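Local coordinates for acetamidase (Bacillus halodurans, PDB 2II1) that hydrolyses acetamide, probably along with other linear amides at their carbon-nitrogen bonds, and binds calcium ions, at the calcium ion site and the interface of chains B and A. Residues are numbered along the deposited sequence; one frame, centred on the assembly and turned at random. Chains: chain A/B, Acetamidase.

Contact 1 and contact 2 lie at opposite ends of one element, helix 235-253 of chain A, with the centres of their C-alpha atoms about 27 Å apart. Contact 2 uses the first turn, where backbone N-H groups of each chain meet the aspartate of the other chain across a two-fold axis. Contact 1 uses the last turn and the loop beyond it, where carbonyl oxygens hold a calcium ion. The helix thus offers its N-H end to carboxylates, presumably charged, and its carbonyl end to a cation, so that a single element links the chain pairing to the loop leading into helix 258-268.

Contact 1: the calcium ion site. Residues chain A 250-252, 254-257. With CA (calcium ion), chain C.
Two hydrogen bonds grip A:Thr254 OG1, the side-chain hydroxyl at the heart of this calcium-bearing turn. As donor it reaches A:Leu250 O at 2.6 Å, coming from above the carbonyl plane, 38° out of it, and so missing the lone-pair direction. As acceptor it takes the backbone N-H of A:Leu256, whose N lies 3.2 Å from OG1, in a moderately bent bond (147° at H). The first torsion puts the hydroxyl in the crowded position between backbone N and carbonyl carbon (chi1 75°), facing both partners at once, while the methyl CG2 turns to the A:Leu250 side chain and rests 4.0 Å from its CD1. The hydroxyl stays in the second shell, OG1 being 4.8 Å from the ion CA: it shapes the turn that supplies the ligands.

The ion is bound entirely through main-chain carbonyls among the ligands seen. A:Thr254 O and A:Leu256 O each lie 2.3 Å from CA, and A:Ala251 O lies 2.4 Å from it. They meet at nearly right angles, as three adjacent corners of an octahedron would, and further ligands such as water may be unseen. Between two of the donors A:Ala255 turns the chain, its own carbonyl directed away from the metal. On the side away from the ion, A:Leu256 extends its side chain towards A:Leu250, with CD1 of A:Leu256 3.9 Å from CG of A:Leu250, and the leucines back the turn with hydrocarbon.

A:Ala251 belongs to the last turn of helix 235-253, whose carbonyl end would favour a cation. No carboxylate is among the ligands seen, and the ion may come from the crystallisation medium. Its likely role is structural: it ties the C-terminal end of the helix to the loop leading into helix 258-268.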
# COMPACT_ATOMS: atom_id res chain seq x y z
N LEU A 250 -1.23 10.86 16.89
CA LEU A 250 -2.27 10.15 17.62
C LEU A 250 -1.98 10.18 19.11
O LEU A 250 -2.83 10.57 19.91
CB LEU A 250 -2.36 8.71 17.13
CG LEU A 250 -3.60 7.88 17.48
CD1 LEU A 250 -4.92 8.61 17.23
CD2 LEU A 250 -3.53 6.59 16.66
N ALA A 251 -0.75 9.81 19.47
CA ALA A 251 -0.30 9.84 20.85
C ALA A 251 -0.39 11.26 21.45
O ALA A 251 -1.10 11.47 22.44
CB ALA A 251 1.10 9.26 20.96
N ASN A 252 0.31 12.24 20.86
CA ASN A 252 0.26 13.66 21.27
C ASN A 252 -1.12 14.26 21.53
O ASN A 252 -1.34 14.92 22.53
CB ASN A 252 0.89 14.55 20.20
CG ASN A 252 2.39 14.53 20.24
OD1 ASN A 252 3.00 13.62 20.82
ND2 ASN A 252 3.02 15.51 19.60
N THR A 254 -4.13 12.70 21.63
CA THR A 254 -5.20 11.94 22.30
C THR A 254 -4.79 11.36 23.66
O THR A 254 -3.60 11.35 24.03
CB THR A 254 -5.77 10.78 21.43
OG1 THR A 254 -4.83 9.71 21.41
CG2 THR A 254 -6.07 11.24 19.98
N ALA A 255 -5.80 10.85 24.38
CA ALA A 255 -5.59 10.17 25.66
C ALA A 255 -4.84 8.85 25.52
O ALA A 255 -4.49 8.23 26.54
CB ALA A 255 -6.90 9.96 26.34
N LEU A 256 -4.64 8.40 24.28
CA LEU A 256 -3.83 7.22 23.97
C LEU A 256 -2.37 7.44 24.32
O LEU A 256 -1.83 8.52 24.10
CB LEU A 256 -3.93 6.83 22.47
CG LEU A 256 -5.27 6.29 21.93
CD1 LEU A 256 -5.13 5.89 20.46
CD2 LEU A 256 -5.81 5.11 22.72
N SER A 257 -1.74 6.40 24.84
CA SER A 257 -0.30 6.37 24.97
C SER A 257 0.25 5.99 23.60
O SER A 257 -0.51 5.53 22.73
CB SER A 257 0.11 5.32 25.98
OG SER A 257 -0.21 4.03 25.49
CA CA C . -1.49 10.77 24.65

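Contact 2: the interface of chains B and A. Residues chain B 234-236; chain A 234-236, 239, 281.
The carboxylate of A:Asp236 straddles the first turn of the partner helix and uses both oxygens. OD2 of A:Asp236 accepts a hydrogen bond from the backbone N-H of B:Leu235 (N to OD2 2.8 Å), and OD1 one from that of B:Asp236 (N to OD1 3.0 Å); both donors come from above the carboxylate plane. In return B:Asp236 OD1 accepts one from the N-H of A:Leu235 (N to OD1 2.6 Å), again from above its plane, and OD2 of B:Asp236 lies against CB and CG2 of A:Thr234, 3.3 Å from CB. The two carboxylates cross obliquely, their planes 79° apart.

Both aspartates set CG anti to the carbonyl carbon, but chi2 (61° in A:Asp236, -18° in B:Asp236) turns the carboxylates differently, so that A:Asp236 meets two successive N-H groups and B:Asp236 uses OD1 on A:Leu235 N. A:Lys281, extended beyond CG, brings NZ to 3.3 Å from B:Asp236 OD1, a weak hydrogen bond and salt bridge that may ease negative charge there. Alongside, the leucines cross obliquely, CG of B:Leu235 3.9 Å from CD2 of A:Leu235. CD2 of B:Leu235 also reaches A:Ala239 CB at 4.0 Å.

Each aspartate thus caps the other chain's helix, where the helix dipole would favour negative charge. The N-terminal ends of the two helices 235-253 form the patch, strand 281-288 of chain A adding its first residue; the two-fold pairing suggests a dimer, which the structure alone does not prove.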
# COMPACT_ATOMS: atom_id res chain seq x y z
N THR B 234 14.15 -6.02 1.85
CA THR B 234 13.68 -4.64 1.91
C THR B 234 12.27 -4.55 1.30
O THR B 234 11.88 -5.35 0.44
CB THR B 234 14.65 -3.70 1.16
OG1 THR B 234 14.64 -4.01 -0.24
CG2 THR B 234 16.08 -3.84 1.71
N LEU B 235 11.50 -3.59 1.78
CA LEU B 235 10.22 -3.32 1.18
C LEU B 235 10.40 -2.77 -0.25
O LEU B 235 9.55 -2.99 -1.10
CB LEU B 235 9.41 -2.37 2.05
CG LEU B 235 7.98 -2.06 1.60
CD1 LEU B 235 7.06 -3.32 1.57
CD2 LEU B 235 7.43 -0.97 2.54
N ASP B 236 11.50 -2.07 -0.51
CA ASP B 236 11.83 -1.56 -1.86
C ASP B 236 11.78 -2.72 -2.87
O ASP B 236 11.14 -2.64 -3.94
CB ASP B 236 13.26 -0.96 -1.85
CG ASP B 236 13.30 0.54 -1.48
OD1 ASP B 236 12.28 1.23 -1.55
OD2 ASP B 236 14.40 1.05 -1.19
N THR A 234 14.48 5.51 0.46
CA THR A 234 14.03 4.14 0.35
C THR A 234 12.53 4.15 0.64
O THR A 234 12.06 4.99 1.38
CB THR A 234 14.82 3.14 1.29
OG1 THR A 234 14.75 3.54 2.68
CG2 THR A 234 16.26 3.03 0.83
N LEU A 235 11.80 3.19 0.09
CA LEU A 235 10.43 2.95 0.52
C LEU A 235 10.41 2.45 1.97
O LEU A 235 9.51 2.80 2.74
CB LEU A 235 9.73 1.96 -0.42
CG LEU A 235 8.22 1.79 -0.25
CD1 LEU A 235 7.45 3.13 -0.45
CD2 LEU A 235 7.76 0.66 -1.19
N ASP A 236 11.42 1.68 2.35
CA ASP A 236 11.53 1.21 3.72
C ASP A 236 11.52 2.37 4.73
O ASP A 236 10.82 2.31 5.75
CB ASP A 236 12.81 0.42 3.89
CG ASP A 236 12.90 -0.75 2.92
OD1 ASP A 236 12.89 -0.52 1.68
OD2 ASP A 236 12.97 -1.90 3.40
N ALA A 239 8.02 4.60 4.51
CA ALA A 239 6.99 3.84 5.22
C ALA A 239 7.11 3.99 6.75
O ALA A 239 6.11 4.22 7.43
CB ALA A 239 7.06 2.32 4.83
N LYS A 281 11.19 8.22 -2.70
CA LYS A 281 10.01 7.38 -2.76
C LYS A 281 9.01 7.92 -1.74
O LYS A 281 9.40 8.60 -0.79
CB LYS A 281 10.38 5.92 -2.50
CG LYS A 281 11.45 5.42 -3.49
CD LYS A 281 11.63 3.96 -3.49
CE LYS A 281 12.87 3.61 -4.30
NZ LYS A 281 12.88 2.18 -4.70